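Local coordinates for protein alpha-ketoglutarate-dependent non-heme iron oxygenase EasH (Aspergillus japonicus, PDB 5M0T) that acts as an iron(II)- and 2-oxoglutarate-dependent oxidase of the PhyH family in the biosynthesis of the ergot alkaloid cycloclavine, at residues Arg133-Ile138 and Thr205-His210; Glu150-Phe155 and Pro226-Ser231; Val171-His176 and Thr190-Val195. All blocks are in the same frame, centred on the assembly; numbering follows the deposited sequence.

Contact 1: Arg133-Ile138 and Thr205-His210. With FE2 (Fe (II) ion), chain C; AKG (2-oxoglutaric acid), chain D.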
loop_
_atom_site.group_PDB
_atom_site.type_symbol
_atom_site.label_atom_id
_atom_site.label_comp_id
_atom_site.label_asym_id
_atom_site.label_seq_id
_atom_site.Cartn_x
_atom_site.Cartn_y
_atom_site.Cartn_z
ATOM N N ARG A 133 1.422 3.407 19.377
ATOM C CA ARG A 133 0.306 3.627 18.460
ATOM C C ARG A 133 0.538 2.748 17.253
ATOM O O ARG A 133 1.665 2.671 16.741
ATOM C CB ARG A 133 0.234 5.093 18.040
ATOM C CG ARG A 133 -0.155 6.004 19.187
ATOM C CD ARG A 133 -0.417 7.418 18.724
ATOM N NE ARG A 133 -0.915 8.225 19.828
ATOM C CZ ARG A 133 -0.158 8.837 20.739
ATOM N NH1 ARG A 133 1.182 8.745 20.710
ATOM N NH2 ARG A 133 -0.754 9.546 21.702
ATOM N N GLU A 134 -0.519 2.086 16.797
ATOM C CA GLU A 134 -0.389 1.107 15.724
ATOM C C GLU A 134 -0.013 1.771 14.388
ATOM O O GLU A 134 0.664 1.140 13.575
ATOM C CB GLU A 134 -1.654 0.244 15.595
ATOM C CG GLU A 134 -1.353 -1.249 15.379
ATOM C CD GLU A 134 -1.045 -2.027 16.668
ATOM O OE1 GLU A 134 0.060 -1.897 17.240
ATOM O OE2 GLU A 134 -1.922 -2.802 17.123
ATOM N N HIS A 135 -0.390 3.040 14.183
ATOM C CA HIS A 135 -0.064 3.747 12.934
ATOM C C HIS A 135 1.422 4.075 12.744
ATOM O O HIS A 135 1.824 4.515 11.672
ATOM C CB HIS A 135 -0.980 4.978 12.720
ATOM C CG HIS A 135 -0.540 6.245 13.392
ATOM N ND1 HIS A 135 -1.169 7.449 13.152
ATOM C CD2 HIS A 135 0.472 6.520 14.255
ATOM C CE1 HIS A 135 -0.562 8.402 13.837
ATOM N NE2 HIS A 135 0.433 7.863 14.514
ATOM N N ASP A 136 2.244 3.862 13.772
ATOM C CA ASP A 136 3.694 4.061 13.630
ATOM C C ASP A 136 4.381 3.001 12.760
ATOM O O ASP A 136 5.549 3.124 12.470
ATOM C CB ASP A 136 4.361 4.216 15.007
ATOM C CG ASP A 136 4.010 5.540 15.688
ATOM O OD1 ASP A 136 4.040 6.592 15.016
ATOM O OD2 ASP A 136 3.729 5.547 16.901
ATOM N N GLY A 137 3.642 1.976 12.322
ATOM C CA GLY A 137 4.091 1.096 11.249
ATOM C C GLY A 137 4.136 1.742 9.862
ATOM O O GLY A 137 4.734 1.174 8.950
ATOM N N ILE A 138 3.494 2.903 9.695
ATOM C CA ILE A 138 3.453 3.639 8.437
ATOM C C ILE A 138 4.225 4.961 8.604
ATOM O O ILE A 138 3.819 5.798 9.402
ATOM C CB ILE A 138 1.997 3.960 8.062
ATOM C CG1 ILE A 138 1.175 2.678 7.909
ATOM C CG2 ILE A 138 1.927 4.829 6.804
ATOM C CD1 ILE A 138 -0.328 2.943 7.971
ATOM N N THR A 205 -8.355 2.665 17.258
ATOM C CA THR A 205 -7.735 3.174 16.049
ATOM C C THR A 205 -6.222 3.083 16.164
ATOM O O THR A 205 -5.691 2.886 17.249
ATOM C CB THR A 205 -8.057 4.656 15.799
ATOM O OG1 THR A 205 -7.358 5.475 16.752
ATOM C CG2 THR A 205 -9.610 4.908 15.831
ATOM N N GLY A 206 -5.536 3.300 15.047
ATOM C CA GLY A 206 -4.084 3.332 15.014
ATOM C C GLY A 206 -3.471 4.537 15.709
ATOM O O GLY A 206 -2.255 4.650 15.734
ATOM N N LYS A 207 -4.300 5.440 16.245
ATOM C CA LYS A 207 -3.848 6.634 16.922
ATOM C C LYS A 207 -3.908 6.529 18.429
ATOM O O LYS A 207 -3.481 7.431 19.103
ATOM C CB LYS A 207 -4.678 7.822 16.450
ATOM C CG LYS A 207 -4.488 8.081 14.975
ATOM C CD LYS A 207 -5.375 9.202 14.486
ATOM C CE LYS A 207 -4.667 10.502 14.369
ATOM N NZ LYS A 207 -5.482 11.451 13.570
ATOM N N THR A 208 -4.412 5.418 18.949
ATOM C CA THR A 208 -4.616 5.245 20.372
ATOM C C THR A 208 -3.480 4.420 20.975
ATOM O O THR A 208 -3.156 3.339 20.471
ATOM C CB THR A 208 -5.966 4.559 20.620
ATOM O OG1 THR A 208 -7.023 5.365 20.050
ATOM C CG2 THR A 208 -6.224 4.344 22.098
ATOM N N LEU A 209 -2.894 4.940 22.059
ATOM C CA LEU A 209 -1.813 4.271 22.779
ATOM C C LEU A 209 -2.330 3.014 23.453
ATOM O O LEU A 209 -3.342 3.048 24.135
ATOM C CB LEU A 209 -1.178 5.174 23.843
ATOM C CG LEU A 209 -0.239 6.262 23.325
ATOM C CD1 LEU A 209 0.038 7.287 24.419
ATOM C CD2 LEU A 209 1.074 5.677 22.786
ATOM N N HIS A 210 -1.635 1.912 23.227
ATOM C CA HIS A 210 -2.019 0.625 23.756
ATOM C C HIS A 210 -0.794 -0.293 23.836
ATOM O O HIS A 210 0.242 -0.001 23.250
ATOM C CB HIS A 210 -3.050 -0.019 22.826
ATOM C CG HIS A 210 -2.454 -0.466 21.537
ATOM N ND1 HIS A 210 -2.276 0.379 20.466
ATOM C CD2 HIS A 210 -1.909 -1.649 21.180
ATOM C CE1 HIS A 210 -1.668 -0.276 19.492
ATOM N NE2 HIS A 210 -1.415 -1.506 19.908
HETATM FE FE FE2 C . -0.111 -2.628 19.117
HETATM C C1 AKG D . 0.677 -5.072 18.824
HETATM O O1 AKG D . 0.755 -4.125 18.043
HETATM O O2 AKG D . 1.425 -6.147 18.758
HETATM C C2 AKG D . -0.328 -5.120 19.984
HETATM O O5 AKG D . -0.768 -4.066 20.399
HETATM C C3 AKG D . -0.778 -6.436 20.567
HETATM C C4 AKG D . -1.655 -6.261 21.795
HETATM C C5 AKG D . -2.102 -7.550 22.428
HETATM O O3 AKG D . -1.876 -8.646 21.743
HETATM O O4 AKG D . -2.648 -7.559 23.507
HETATM O O HOH W 1 -2.963 2.307 18.073
#
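Arg133 reaches across the turn Thr205-Thr208, its CB 3.4 Å from Gly206 O. CG lies anti to the carbonyl carbon (chi1 -68°) and touches both Lys207 O and Leu209 CD2. CD sits against the same Lys207 O, to which Arg133 NE gives a bent hydrogen bond of 2.8 Å. That oxygen lies in the guanidinium plane, whereas NE stands 45° out of the carbonyl plane. At the tip, Leu209 CG covers one face of the guanidinium, 3.6 Å above its centre, while NH2 bonds to Ser175 O.

Gly206 O accepts a 2.9 Å hydrogen bond from the backbone N of His135. A water bridges the segments, accepting from Glu134 N and donating to Thr205 O and Thr208 O. Glu134 OE1 binds the iron at 2.0 Å and His210 NE2 at 1.9 Å, carboxylate and imidazole almost perpendicular. His210 ND1 gives Thr208 O a nearly straight hydrogen bond in the ring plane, which with the iron bond at NE2 holds the ring's rotation. Glu134, His210 and His132 form the two-histidine, one-carboxylate facial triad, with 2-oxoglutarate chelating through O1 and O5. One segment leads from strand 112-122 to helix 139-144, the other from strand 201-205 to 210-211; Met152 and Ile228 of the main sheet touch Glu134.

Contact 2: Glu150-Phe155 and Pro226-Ser231; sequences ESMLNF and PLIMQS
Leu153 and Met229 face each other as a hydrogen-bonded antiparallel pair, Leu153 N to Met229 O and Met229 N to Leu153 O, both 2.8 Å. Phe155 and Leu227 form the next such pair, its return bond from Leu227 N to Phe155 O the more bent, and Ser231 N closes the ladder on Ser151 O at 3.0 Å. Between them lie the non-hydrogen-bonded pairs Met152-Gln230 and Asn154-Ile228, where CA-H groups lean on carbonyls, as Met152 CA does on Met229 O (3.2 Å).

Asn154 CG is anti to the backbone N (chi1 -165°), and the side chain crosses that of Ile228 obliquely, with Asn154 ND2 3.6 Å from Ile228 CG1. Met152 and Gln230 run side by side in the same direction, Met152 CE 3.2 Å from Gln230 OE1. On the other face the side chains are apolar: Phe155 CE1 meets Met229 CG at 4.2 Å. Leu227 O lies at the Phe155 ring edge.

Strands 201-205 and 112-122 flank this pair in the main sheet of the double-stranded beta-helix (cupin) fold. Gln230 NE2 is held by Thr235 O. Asn154 ND2 gives a weak hydrogen bond to Glu134 OE2. The face of Leu153 and Phe155 is thus apolar packing against helix 95-105, whereas that of Asn154 carries a second-shell amide that probably helps orient the iron-binding carboxylate.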
loop_
_atom_site.group_PDB
_atom_site.type_symbol
_atom_site.label_atom_id
_atom_site.label_comp_id
_atom_site.label_asym_id
_atom_site.label_seq_id
_atom_site.Cartn_x
_atom_site.Cartn_y
_atom_site.Cartn_z
ATOM N N GLU A 150 -6.864 8.792 9.525
ATOM C CA GLU A 150 -7.089 7.487 10.102
ATOM C C GLU A 150 -6.566 6.478 9.105
ATOM O O GLU A 150 -6.852 6.571 7.906
ATOM C CB GLU A 150 -8.571 7.256 10.392
ATOM C CG GLU A 150 -9.164 8.177 11.466
ATOM C CD GLU A 150 -8.582 7.946 12.864
ATOM O OE1 GLU A 150 -7.964 6.885 13.132
ATOM O OE2 GLU A 150 -8.751 8.833 13.720
ATOM N N SER A 151 -5.741 5.562 9.604
ATOM C CA SER A 151 -5.067 4.562 8.773
ATOM C C SER A 151 -5.371 3.137 9.174
ATOM O O SER A 151 -5.389 2.267 8.331
ATOM C CB SER A 151 -3.542 4.766 8.853
ATOM O OG SER A 151 -3.114 4.685 10.195
ATOM N N MET A 152 -5.584 2.892 10.459
ATOM C CA MET A 152 -5.777 1.548 10.967
ATOM C C MET A 152 -6.920 1.474 11.961
ATOM O O MET A 152 -7.218 2.445 12.657
ATOM C CB MET A 152 -4.510 1.081 11.661
ATOM C CG MET A 152 -3.305 1.011 10.760
ATOM S SD MET A 152 -1.855 0.521 11.688
ATOM C CE MET A 152 -0.762 -0.016 10.375
ATOM N N LEU A 153 -7.539 0.306 12.013
ATOM C CA LEU A 153 -8.573 -0.006 12.984
ATOM C C LEU A 153 -8.328 -1.433 13.462
ATOM O O LEU A 153 -8.396 -2.358 12.651
ATOM C CB LEU A 153 -9.964 0.088 12.345
ATOM C CG LEU A 153 -11.160 -0.048 13.289
ATOM C CD1 LEU A 153 -11.023 0.830 14.535
ATOM C CD2 LEU A 153 -12.440 0.281 12.528
ATOM N N ASN A 154 -8.064 -1.597 14.763
ATOM C CA ASN A 154 -7.753 -2.903 15.364
ATOM C C ASN A 154 -8.930 -3.484 16.138
ATOM O O ASN A 154 -9.327 -2.944 17.160
ATOM C CB ASN A 154 -6.548 -2.789 16.307
ATOM C CG ASN A 154 -5.959 -4.146 16.678
ATOM O OD1 ASN A 154 -6.657 -5.169 16.722
ATOM N ND2 ASN A 154 -4.657 -4.160 16.937
ATOM N N PHE A 155 -9.463 -4.603 15.656
ATOM C CA PHE A 155 -10.472 -5.365 16.383
ATOM C C PHE A 155 -9.719 -6.445 17.124
ATOM O O PHE A 155 -9.355 -7.442 16.522
ATOM C CB PHE A 155 -11.469 -6.022 15.424
ATOM C CG PHE A 155 -12.290 -5.047 14.619
ATOM C CD1 PHE A 155 -11.756 -4.434 13.495
ATOM C CD2 PHE A 155 -13.624 -4.801 14.944
ATOM C CE1 PHE A 155 -12.514 -3.556 12.738
ATOM C CE2 PHE A 155 -14.391 -3.918 14.191
ATOM C CZ PHE A 155 -13.839 -3.301 13.087
ATOM N N PRO A 226 -5.706 -9.937 17.466
ATOM C CA PRO A 226 -5.738 -8.667 16.746
ATOM C C PRO A 226 -6.102 -8.860 15.288
ATOM O O PRO A 226 -5.546 -9.718 14.627
ATOM C CB PRO A 226 -4.293 -8.152 16.854
ATOM C CG PRO A 226 -3.483 -9.368 17.159
ATOM C CD PRO A 226 -4.377 -10.157 18.068
ATOM N N LEU A 227 -7.039 -8.061 14.802
ATOM C CA LEU A 227 -7.406 -8.058 13.410
ATOM C C LEU A 227 -7.402 -6.599 12.996
ATOM O O LEU A 227 -8.246 -5.811 13.450
ATOM C CB LEU A 227 -8.783 -8.720 13.252
ATOM C CG LEU A 227 -9.366 -8.962 11.863
ATOM C CD1 LEU A 227 -10.627 -9.805 12.022
ATOM C CD2 LEU A 227 -9.692 -7.661 11.133
ATOM N N ILE A 228 -6.449 -6.230 12.142
ATOM C CA ILE A 228 -6.231 -4.821 11.822
ATOM C C ILE A 228 -6.639 -4.523 10.386
ATOM O O ILE A 228 -6.063 -5.066 9.438
ATOM C CB ILE A 228 -4.780 -4.395 12.099
ATOM C CG1 ILE A 228 -4.316 -4.947 13.455
ATOM C CG2 ILE A 228 -4.662 -2.885 12.066
ATOM C CD1 ILE A 228 -2.885 -4.603 13.833
ATOM N N MET A 229 -7.649 -3.665 10.241
ATOM C CA MET A 229 -8.057 -3.136 8.933
ATOM C C MET A 229 -7.354 -1.813 8.702
ATOM O O MET A 229 -7.053 -1.078 9.639
ATOM C CB MET A 229 -9.575 -2.935 8.863
ATOM C CG MET A 229 -10.371 -4.180 9.202
ATOM S SD MET A 229 -9.963 -5.604 8.189
ATOM C CE MET A 229 -10.514 -5.061 6.577
ATOM N N GLN A 230 -7.139 -1.504 7.431
ATOM C CA GLN A 230 -6.334 -0.367 7.039
ATOM C C GLN A 230 -6.867 0.319 5.792
ATOM O O GLN A 230 -7.419 -0.324 4.910
ATOM C CB GLN A 230 -4.917 -0.881 6.807
ATOM C CG GLN A 230 -3.913 0.072 6.197
ATOM C CD GLN A 230 -2.504 -0.479 6.351
ATOM O OE1 GLN A 230 -2.013 -0.648 7.463
ATOM N NE2 GLN A 230 -1.880 -0.813 5.241
ATOM N N SER A 231 -6.685 1.630 5.747
ATOM C CA SER A 231 -6.902 2.443 4.543
ATOM C C SER A 231 -6.206 1.842 3.308
ATOM O O SER A 231 -5.005 1.549 3.344
ATOM C CB SER A 231 -6.381 3.876 4.801
ATOM O OG SER A 231 -6.299 4.623 3.609
#

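Contact 3: Val171-His176 and Thr190-Val195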
loop_
_atom_site.group_PDB
_atom_site.type_symbol
_atom_site.label_atom_id
_atom_site.label_comp_id
_atom_site.label_asym_id
_atom_site.label_seq_id
_atom_site.Cartn_x
_atom_site.Cartn_y
_atom_site.Cartn_z
ATOM N N VAL A 171 -4.846 0.200 27.491
ATOM C CA VAL A 171 -5.212 1.270 26.557
ATOM C C VAL A 171 -5.346 2.578 27.307
ATOM O O VAL A 171 -5.686 2.579 28.471
ATOM C CB VAL A 171 -6.535 0.970 25.795
ATOM C CG1 VAL A 171 -6.446 -0.354 25.023
ATOM C CG2 VAL A 171 -7.732 0.943 26.736
ATOM N N LEU A 172 -5.043 3.685 26.642
ATOM C CA LEU A 172 -5.247 5.014 27.189
ATOM C C LEU A 172 -6.335 5.708 26.364
ATOM O O LEU A 172 -6.046 6.254 25.301
ATOM C CB LEU A 172 -3.949 5.827 27.165
ATOM C CG LEU A 172 -2.911 5.465 28.233
ATOM C CD1 LEU A 172 -1.607 6.216 28.009
ATOM C CD2 LEU A 172 -3.422 5.755 29.636
ATOM N N PRO A 173 -7.593 5.672 26.849
ATOM C CA PRO A 173 -8.674 6.408 26.203
ATOM C C PRO A 173 -8.354 7.892 26.111
ATOM O O PRO A 173 -7.868 8.466 27.085
ATOM C CB PRO A 173 -9.863 6.175 27.139
ATOM C CG PRO A 173 -9.568 4.911 27.827
ATOM C CD PRO A 173 -8.081 4.866 27.982
ATOM N N GLY A 174 -8.574 8.493 24.945
ATOM C CA GLY A 174 -8.291 9.920 24.742
ATOM C C GLY A 174 -6.934 10.212 24.123
ATOM O O GLY A 174 -6.712 11.338 23.673
ATOM N N SER A 175 -6.030 9.216 24.081
ATOM C CA SER A 175 -4.662 9.426 23.552
ATOM C C SER A 175 -4.614 9.704 22.049
ATOM O O SER A 175 -3.681 10.354 21.558
ATOM C CB SER A 175 -3.714 8.285 23.942
ATOM O OG SER A 175 -4.174 7.015 23.541
ATOM N N HIS A 176 -5.631 9.248 21.327
ATOM C CA HIS A 176 -5.838 9.647 19.930
ATOM C C HIS A 176 -5.993 11.156 19.657
ATOM O O HIS A 176 -5.914 11.575 18.502
ATOM C CB HIS A 176 -7.001 8.854 19.323
ATOM C CG HIS A 176 -8.355 9.316 19.763
ATOM N ND1 HIS A 176 -8.735 9.385 21.087
ATOM C CD2 HIS A 176 -9.422 9.740 19.046
ATOM C CE1 HIS A 176 -9.969 9.836 21.170
ATOM N NE2 HIS A 176 -10.410 10.058 19.945
ATOM N N THR A 190 0.140 2.499 34.038
ATOM C CA THR A 190 -0.823 3.597 34.214
ATOM C C THR A 190 -2.054 3.446 33.296
ATOM O O THR A 190 -3.047 4.144 33.493
ATOM C CB THR A 190 -0.214 4.990 33.932
ATOM O OG1 THR A 190 0.072 5.124 32.534
ATOM C CG2 THR A 190 1.053 5.237 34.765
ATOM N N ALA A 191 -1.969 2.577 32.290
ATOM C CA ALA A 191 -3.057 2.384 31.324
ATOM C C ALA A 191 -4.103 1.393 31.829
ATOM O O ALA A 191 -3.866 0.651 32.773
ATOM C CB ALA A 191 -2.508 1.956 29.966
ATOM N N ILE A 192 -5.264 1.393 31.185
ATOM C CA ILE A 192 -6.424 0.624 31.641
ATOM C C ILE A 192 -6.443 -0.728 30.920
ATOM O O ILE A 192 -6.439 -0.773 29.697
ATOM C CB ILE A 192 -7.745 1.367 31.352
ATOM C CG1 ILE A 192 -7.740 2.746 32.022
ATOM C CG2 ILE A 192 -8.942 0.535 31.836
ATOM C CD1 ILE A 192 -8.790 3.701 31.494
ATOM N N PRO A 193 -6.457 -1.835 31.673
ATOM C CA PRO A 193 -6.543 -3.122 30.997
ATOM C C PRO A 193 -7.966 -3.393 30.483
ATOM O O PRO A 193 -8.933 -3.051 31.157
ATOM C CB PRO A 193 -6.134 -4.119 32.086
ATOM C CG PRO A 193 -6.504 -3.467 33.362
ATOM C CD PRO A 193 -6.413 -1.974 33.138
ATOM N N ALA A 194 -8.079 -3.975 29.296
ATOM C CA ALA A 194 -9.397 -4.283 28.717
ATOM C C ALA A 194 -9.840 -5.643 29.253
ATOM O O ALA A 194 -9.619 -6.700 28.648
ATOM C CB ALA A 194 -9.355 -4.262 27.196
ATOM N N VAL A 195 -10.456 -5.602 30.422
ATOM C CA VAL A 195 -10.948 -6.810 31.069
ATOM C C VAL A 195 -12.164 -7.314 30.280
ATOM O O VAL A 195 -13.092 -6.553 30.042
ATOM C CB VAL A 195 -11.297 -6.538 32.542
ATOM C CG1 VAL A 195 -11.927 -7.767 33.169
ATOM C CG2 VAL A 195 -10.039 -6.139 33.316
#
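A single antiparallel bridge, Val171 with Ile192, joins these segments at the edge of a small three-stranded sheet, where strand 170-171 runs between 192-193 and 210-211. Both backbone bonds of the pair are made: Val171 N to Ile192 O at 2.9 Å and Ile192 N to Val171 O at 3.0 Å, the second the straighter at 165°. Ala191 CB fits beside the bridge, 3.6 Å from Val171 O.

Beyond it the contact is apolar. Leu172 CG, anti to the carbonyl carbon (chi1 -76°), comes to 3.9 Å from Ala191 CB, and CD2 also rests on that residue. The Pro173 ring meets Ile192 at about a right angle, with Ile192 CD1 3.8 Å from Pro173 CD.

After the bridge, the chain makes a type II turn from Leu172 to Ser175. Gly174 takes its third position with a positive phi of 96°, where a CB would jam against the preceding carbonyl. Leu172 O receives two bonds, from Ser175 N and, at 2.7 Å, from Ser175 OG. The backbone of Leu172 is also bonded to Leu209, beside the iron ligand His210. Val33 of strand 33-37 packs on both Val171 and Pro173, while the partly exposed Ile192 lies on the outer strand.

How the contacts relate
Contacts 1 and 2 are both buried, whereas contact 3 is partly exposed and its centre is about 17 Å from the centre of the chain. Contact 2 is regular strand pairing inside the main sheet; contact 1 joins a short 3-10 segment and a turn through a metal, a water and a long arginine; contact 3 needs just one bridge and a few apolar side chains. Contact 1 meets contact 2 at strand 152-158, Gly206 N 3.0 Å from Met152 O. Contacts 1 and 3 share the small sheet, through strands 210-211 and 170-171, and Leu209 N lies 2.9 Å from Ser175 OG. Contacts 2 and 3 do not touch.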